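Local coordinates for probable amidase (Thermus thermophilus, PDB 2DC0), which is a probable amidase, a member of the amidase family of alpha/beta proteins built around a large mixed beta-sheet, with two chains in its assembly, at residues M1-A6 with G160-L164; E127-T131 with E306-P310. One frame throughout, in Å; residues are numbered along the deposited sequence.

Contact 1: M1-A6 with G160-L164; sequences MDLLEA and GLASL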
ATOM      1  N   MET A   1     -32.990   7.395 -18.383  1.00 37.53           N
ATOM      2  CA  MET A   1     -33.253   7.321 -16.919  1.00 35.59           C
ATOM      3  C   MET A   1     -32.145   6.499 -16.269  1.00 35.10           C
ATOM      4  O   MET A   1     -31.447   5.748 -16.953  1.00 34.33           O
ATOM      5  CB  MET A   1     -34.610   6.652 -16.646  1.00 35.35           C
ATOM      6  CG  MET A   1     -34.585   5.129 -16.742  1.00 34.31           C
ATOM      7  SD  MET A   1     -36.138   4.285 -16.302  1.00 27.61           S
ATOM      8  CE  MET A   1     -36.456   3.388 -17.806  1.00 36.80           C
ATOM      9  N   ASP A   2     -31.972   6.641 -14.956  1.00 32.15           N
ATOM     10  CA  ASP A   2     -30.949   5.865 -14.267  1.00 30.93           C
ATOM     11  C   ASP A   2     -31.580   4.849 -13.318  1.00 29.55           C
ATOM     12  O   ASP A   2     -32.805   4.756 -13.224  1.00 27.08           O
ATOM     13  CB  ASP A   2     -29.970   6.783 -13.519  1.00 31.39           C
ATOM     14  CG  ASP A   2     -30.622   7.558 -12.392  1.00 33.24           C
ATOM     15  OD1 ASP A   2     -31.823   7.353 -12.124  1.00 34.01           O
ATOM     16  OD2 ASP A   2     -29.920   8.377 -11.765  1.00 31.28           O
ATOM     17  N   LEU A   3     -30.739   4.083 -12.628  1.00 27.21           N
ATOM     18  CA  LEU A   3     -31.200   3.048 -11.702  1.00 26.50           C
ATOM     19  C   LEU A   3     -32.195   3.515 -10.648  1.00 25.64           C
ATOM     20  O   LEU A   3     -33.250   2.907 -10.473  1.00 25.01           O
ATOM     21  CB  LEU A   3     -30.010   2.402 -10.983  1.00 28.08           C
ATOM     22  CG  LEU A   3     -29.173   1.360 -11.724  1.00 28.98           C
ATOM     23  CD1 LEU A   3     -27.950   1.007 -10.895  1.00 29.62           C
ATOM     24  CD2 LEU A   3     -30.022   0.121 -11.982  1.00 28.85           C
ATOM     25  N   LEU A   4     -31.853   4.587  -9.940  1.00 24.18           N
ATOM     26  CA  LEU A   4     -32.717   5.093  -8.883  1.00 24.71           C
ATOM     27  C   LEU A   4     -34.038   5.670  -9.385  1.00 24.99           C
ATOM     28  O   LEU A   4     -35.051   5.571  -8.699  1.00 24.57           O
ATOM     29  CB  LEU A   4     -31.957   6.116  -8.033  1.00 23.46           C
ATOM     30  CG  LEU A   4     -30.756   5.501  -7.294  1.00 24.89           C
ATOM     31  CD1 LEU A   4     -30.019   6.575  -6.502  1.00 25.75           C
ATOM     32  CD2 LEU A   4     -31.238   4.401  -6.363  1.00 23.58           C
ATOM     33  N   GLU A   5     -34.041   6.255 -10.580  1.00 24.99           N
ATOM     34  CA  GLU A   5     -35.281   6.800 -11.115  1.00 28.42           C
ATOM     35  C   GLU A   5     -36.175   5.637 -11.548  1.00 27.47           C
ATOM     36  O   GLU A   5     -37.386   5.656 -11.320  1.00 26.07           O
ATOM     37  CB  GLU A   5     -35.015   7.711 -12.315  1.00 31.09           C
ATOM     38  CG  GLU A   5     -36.243   8.513 -12.739  1.00 40.75           C
ATOM     39  CD  GLU A   5     -36.108   9.113 -14.125  1.00 45.79           C
ATOM     40  OE1 GLU A   5     -35.118   9.844 -14.374  1.00 49.28           O
ATOM     41  OE2 GLU A   5     -36.999   8.860 -14.970  1.00 49.97           O
ATOM     42  N   ALA A   6     -35.575   4.623 -12.170  1.00 26.02           N
ATOM     43  CA  ALA A   6     -36.330   3.453 -12.613  1.00 26.32           C
ATOM     44  C   ALA A   6     -36.892   2.732 -11.395  1.00 27.05           C
ATOM     45  O   ALA A   6     -38.008   2.212 -11.419  1.00 26.40           O
ATOM     46  CB  ALA A   6     -35.433   2.511 -13.408  1.00 25.31           C
ATOM     47  N   GLY A 160     -29.564  -1.605 -20.810  1.00 18.48           N
ATOM     48  CA  GLY A 160     -29.430  -1.985 -19.416  1.00 17.65           C
ATOM     49  C   GLY A 160     -29.191  -0.665 -18.709  1.00 17.78           C
ATOM     50  O   GLY A 160     -28.709   0.282 -19.338  1.00 19.60           O
ATOM     51  N   LEU A 161     -29.509  -0.589 -17.419  1.00 17.78           N
ATOM     52  CA  LEU A 161     -29.364   0.648 -16.646  1.00 18.77           C
ATOM     53  C   LEU A 161     -27.982   0.852 -16.014  1.00 18.05           C
ATOM     54  O   LEU A 161     -27.638   1.959 -15.604  1.00 18.62           O
ATOM     55  CB  LEU A 161     -30.433   0.694 -15.548  1.00 21.15           C
ATOM     56  CG  LEU A 161     -31.895   0.683 -16.009  1.00 24.08           C
ATOM     57  CD1 LEU A 161     -32.838   0.547 -14.801  1.00 27.08           C
ATOM     58  CD2 LEU A 161     -32.177   1.972 -16.754  1.00 24.97           C
ATOM     59  N   ALA A 162     -27.198  -0.213 -15.938  1.00 15.54           N
ATOM     60  CA  ALA A 162     -25.867  -0.143 -15.357  1.00 14.89           C
ATOM     61  C   ALA A 162     -25.116  -1.400 -15.738  1.00 15.22           C
ATOM     62  O   ALA A 162     -25.695  -2.324 -16.304  1.00 15.04           O
ATOM     63  CB  ALA A 162     -25.953  -0.026 -13.834  1.00 13.76           C
ATOM     64  N   SER A 163     -23.829  -1.444 -15.421  1.00 13.96           N
ATOM     65  CA  SER A 163     -23.040  -2.612 -15.752  1.00 15.81           C
ATOM     66  C   SER A 163     -21.920  -2.838 -14.751  1.00 15.97           C
ATOM     67  O   SER A 163     -21.525  -1.923 -14.018  1.00 15.27           O
ATOM     68  CB  SER A 163     -22.463  -2.469 -17.160  1.00 14.66           C
ATOM     69  OG  SER A 163     -21.883  -3.686 -17.587  1.00 15.70           O
ATOM     70  N   LEU A 164     -21.428  -4.071 -14.712  1.00 16.35           N
ATOM     71  CA  LEU A 164     -20.337  -4.444 -13.814  1.00 16.12           C
ATOM     72  C   LEU A 164     -19.098  -4.757 -14.649  1.00 15.82           C
ATOM     73  O   LEU A 164     -19.154  -5.568 -15.565  1.00 15.07           O
ATOM     74  CB  LEU A 164     -20.722  -5.680 -12.994  1.00 16.04           C
ATOM     75  CG  LEU A 164     -19.612  -6.309 -12.145  1.00 16.50           C
ATOM     76  CD1 LEU A 164     -19.164  -5.338 -11.069  1.00 18.93           C
ATOM     77  CD2 LEU A 164     -20.125  -7.606 -11.515  1.00 17.45           C
TER
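Leu161, in the turn that leads into strand 163-166 of the central sheet, pushes its side chain into the first turn of the N-terminal helix 3-11 and touches Met1, Leu3 and Ala6. Its CG stands anti to the carbonyl carbon (chi1 -61°), and the extended chain beyond it divides its two methyls between different partners. Leu161 CD1 rests 3.5 Å from Ala6 CB, one turn further along the helix, and also approaches Leu3 CD2. Leu161 CD2 turns to the very start of the chain, where it lies 3.9 Å from Met1 O and 4.0 Å from Met1 CG. Closer to the backbone, Leu161 CB meets Leu3 CD2 at 3.6 Å, the two leucine side chains crossing at a slant. The next residue, Ala162, takes the other branch of the same leucine: Ala162 CB is 3.7 Å from Leu3 CD1. Leu3 thus straddles the turn, one methyl on each of two consecutive residues, while Leu68 and Leu70 add to the same apolar cluster and Leu219 of helix 213-224 packs on Ala162. From Ala162, whose backbone is hydrogen-bonded to Thr71 of strand 69-73, the chain runs on into the sheet.

On the helix side, Asp2 is the N-cap: Asp2 OD1 accepts from Glu5 N at 2.9 Å, met nearly along the C-O direction, and OD2 forms a salt bridge with Arg214 and a hydrogen bond with Ser212. The N atoms of Leu3 and Leu4 bond to the carboxylate of Asp215. No hydrogen bond joins 1-6 to 160-164. The contact is almost wholly apolar packing between side chains, with one backbone oxygen, Met1 O, against a Leu161 methyl, whereas the polar cap of the helix finds its partners elsewhere.

Contact 2: E127-T131 with E306-P310; sequences ENPWT and EGFSP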
ATOM      1  N   GLU A 127     -10.563  -2.879 -29.157  1.00 18.82           N
ATOM      2  CA  GLU A 127     -10.482  -3.517 -30.465  1.00 21.20           C
ATOM      3  C   GLU A 127     -10.180  -4.984 -30.187  1.00 22.03           C
ATOM      4  O   GLU A 127      -9.283  -5.308 -29.409  1.00 24.69           O
ATOM      5  CB  GLU A 127      -9.386  -2.863 -31.308  1.00 23.07           C
ATOM      6  CG  GLU A 127      -9.782  -1.482 -31.807  1.00 24.46           C
ATOM      7  CD  GLU A 127      -8.633  -0.739 -32.454  1.00 28.08           C
ATOM      8  OE1 GLU A 127      -7.815  -1.388 -33.140  1.00 33.98           O
ATOM      9  OE2 GLU A 127      -8.550   0.498 -32.289  1.00 26.22           O
ATOM     10  N   ASN A 128     -10.948  -5.861 -30.816  1.00 21.70           N
ATOM     11  CA  ASN A 128     -10.835  -7.296 -30.598  1.00 21.14           C
ATOM     12  C   ASN A 128     -11.084  -8.006 -31.932  1.00 21.48           C
ATOM     13  O   ASN A 128     -12.170  -7.913 -32.499  1.00 20.79           O
ATOM     14  CB  ASN A 128     -11.894  -7.696 -29.560  1.00 20.76           C
ATOM     15  CG  ASN A 128     -11.771  -9.132 -29.097  1.00 19.80           C
ATOM     16  OD1 ASN A 128     -11.640 -10.050 -29.902  1.00 20.94           O
ATOM     17  ND2 ASN A 128     -11.844  -9.335 -27.783  1.00 18.94           N
ATOM     18  N   PRO A 129     -10.074  -8.722 -32.452  1.00 22.83           N
ATOM     19  CA  PRO A 129     -10.187  -9.447 -33.725  1.00 23.01           C
ATOM     20  C   PRO A 129     -11.098 -10.670 -33.666  1.00 24.11           C
ATOM     21  O   PRO A 129     -11.583 -11.135 -34.696  1.00 24.10           O
ATOM     22  CB  PRO A 129      -8.741  -9.822 -34.034  1.00 23.75           C
ATOM     23  CG  PRO A 129      -8.181 -10.072 -32.660  1.00 25.60           C
ATOM     24  CD  PRO A 129      -8.734  -8.900 -31.864  1.00 22.13           C
ATOM     25  N   TRP A 130     -11.331 -11.190 -32.466  1.00 23.37           N
ATOM     26  CA  TRP A 130     -12.188 -12.363 -32.301  1.00 23.03           C
ATOM     27  C   TRP A 130     -13.675 -12.020 -32.344  1.00 23.56           C
ATOM     28  O   TRP A 130     -14.452 -12.653 -33.054  1.00 23.72           O
ATOM     29  CB  TRP A 130     -11.886 -13.054 -30.968  1.00 24.10           C
ATOM     30  CG  TRP A 130     -10.485 -13.574 -30.816  1.00 26.07           C
ATOM     31  CD1 TRP A 130      -9.700 -13.488 -29.703  1.00 24.50           C
ATOM     32  CD2 TRP A 130      -9.708 -14.272 -31.801  1.00 27.67           C
ATOM     33  NE1 TRP A 130      -8.480 -14.086 -29.932  1.00 26.23           N
ATOM     34  CE2 TRP A 130      -8.457 -14.576 -31.212  1.00 27.87           C
ATOM     35  CE3 TRP A 130      -9.945 -14.671 -33.125  1.00 29.40           C
ATOM     36  CZ2 TRP A 130      -7.444 -15.258 -31.899  1.00 29.08           C
ATOM     37  CZ3 TRP A 130      -8.935 -15.353 -33.813  1.00 31.63           C
ATOM     38  CH2 TRP A 130      -7.699 -15.637 -33.194  1.00 30.17           C
ATOM     39  N   THR A 131     -14.060 -11.014 -31.569  1.00 22.89           N
ATOM     40  CA  THR A 131     -15.450 -10.584 -31.461  1.00 22.50           C
ATOM     41  C   THR A 131     -15.779  -9.405 -32.364  1.00 23.35           C
ATOM     42  O   THR A 131     -16.946  -9.096 -32.609  1.00 22.47           O
ATOM     43  CB  THR A 131     -15.743 -10.126 -30.035  1.00 24.06           C
ATOM     44  OG1 THR A 131     -14.970  -8.945 -29.762  1.00 22.51           O
ATOM     45  CG2 THR A 131     -15.356 -11.212 -29.038  1.00 21.07           C
ATOM     46  N   GLU A 306      -2.415 -19.675 -30.287  1.00 33.86           N
ATOM     47  CA  GLU A 306      -3.169 -19.110 -31.401  1.00 33.65           C
ATOM     48  C   GLU A 306      -4.561 -18.648 -30.976  1.00 32.25           C
ATOM     49  O   GLU A 306      -5.273 -18.007 -31.750  1.00 31.15           O
ATOM     50  CB  GLU A 306      -3.287 -20.128 -32.540  1.00 35.77           C
ATOM     51  CG  GLU A 306      -4.123 -21.372 -32.233  1.00 38.64           C
ATOM     52  CD  GLU A 306      -3.467 -22.304 -31.228  1.00 39.94           C
ATOM     53  OE1 GLU A 306      -2.233 -22.494 -31.299  1.00 40.93           O
ATOM     54  OE2 GLU A 306      -4.189 -22.867 -30.379  1.00 43.99           O
ATOM     55  N   GLY A 307      -4.943 -18.981 -29.748  1.00 30.53           N
ATOM     56  CA  GLY A 307      -6.241 -18.578 -29.247  1.00 29.04           C
ATOM     57  C   GLY A 307      -6.226 -17.128 -28.804  1.00 28.29           C
ATOM     58  O   GLY A 307      -7.279 -16.532 -28.582  1.00 27.24           O
ATOM     59  N   PHE A 308      -5.025 -16.566 -28.669  1.00 26.78           N
ATOM     60  CA  PHE A 308      -4.848 -15.176 -28.259  1.00 26.83           C
ATOM     61  C   PHE A 308      -4.513 -14.331 -29.483  1.00 26.55           C
ATOM     62  O   PHE A 308      -3.848 -14.805 -30.403  1.00 28.06           O
ATOM     63  CB  PHE A 308      -3.694 -15.046 -27.252  1.00 25.20           C
ATOM     64  CG  PHE A 308      -3.950 -15.706 -25.925  1.00 24.10           C
ATOM     65  CD1 PHE A 308      -4.898 -15.194 -25.046  1.00 23.44           C
ATOM     66  CD2 PHE A 308      -3.227 -16.836 -25.547  1.00 23.84           C
ATOM     67  CE1 PHE A 308      -5.122 -15.796 -23.808  1.00 23.74           C
ATOM     68  CE2 PHE A 308      -3.442 -17.447 -24.314  1.00 23.12           C
ATOM     69  CZ  PHE A 308      -4.392 -16.926 -23.441  1.00 22.81           C
ATOM     70  N   SER A 309      -4.969 -13.082 -29.496  1.00 26.25           N
ATOM     71  CA  SER A 309      -4.674 -12.184 -30.613  1.00 26.31           C
ATOM     72  C   SER A 309      -3.193 -11.809 -30.533  1.00 26.19           C
ATOM     73  O   SER A 309      -2.569 -11.951 -29.478  1.00 25.61           O
ATOM     74  CB  SER A 309      -5.528 -10.919 -30.512  1.00 26.50           C
ATOM     75  OG  SER A 309      -5.243 -10.211 -29.310  1.00 27.78           O
ATOM     76  N   PRO A 310      -2.604 -11.339 -31.646  1.00 26.77           N
ATOM     77  CA  PRO A 310      -1.183 -10.960 -31.642  1.00 25.57           C
ATOM     78  C   PRO A 310      -0.812  -9.976 -30.524  1.00 24.54           C
ATOM     79  O   PRO A 310       0.151 -10.203 -29.789  1.00 23.17           O
ATOM     80  CB  PRO A 310      -0.984 -10.367 -33.033  1.00 26.00           C
ATOM     81  CG  PRO A 310      -1.924 -11.190 -33.873  1.00 27.38           C
ATOM     82  CD  PRO A 310      -3.170 -11.259 -33.007  1.00 26.64           C
TER
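Trp130 and Pro129, on an Asx turn headed by Asn128, reach across to the backbone from the end of a 3-10 segment (306-307) to the start of helix 310-321. This is a loop-to-loop contact toward the periphery of the amidase fold.

The apolar part is small. Pro129 CG sits 3.5 Å from Ser309 CB, with the neighbouring CD at 4.0 Å, so one corner of the proline ring leans on the serine methylene.

The indole of Trp130 deals chiefly with backbone. With chi1 at -61° it swings out beside its own backbone N, toward 306-309. Glu306 O approaches Trp130 CZ2 obliquely at 3.5 Å, and the peptide carbon of Phe308 lies at the ring edge, near its plane. Trp130 NE1 lies 3.0 Å from Gly307 O; the same N-H is hydrogen-bonded to OE2 of Glu119. The other oxygen of that carboxylate bonds to Ser309 OG, so Glu119 bridges the two loops. Ser309 is also the N-cap of helix 310-321, through a weak bond to Val312 N.

Hydrogen bonding within 127-131 shapes the turn. Asn128 OD1 accepts twice: from Trp130 N at 2.8 Å, in the carbonyl plane, and from Thr131 N at 3.1 Å, which approaches from above that plane in a straighter bond (N-H...O 163°).

In the fold
The chain begins in contact 1, at the start of helix 3-11, and runs through strands 37-40, 69-73 and 110-115 before entering the loop at 127-131, the first half of contact 2. Helix 149-157 then leads to 160-164, where contact 1 closes its loop by joining the N-terminal helix to the entry of strand 163-166. Contact 2 closes only at 306-310, after strands 237-240 and 270-273 on the far side of the sheet and helix 298-303. The two loops therefore cross. The centres of the two contacts are about 31 Å apart and they do not touch: contact 1 ties the N terminus to the sheet, while contact 2 joins two peripheral loops.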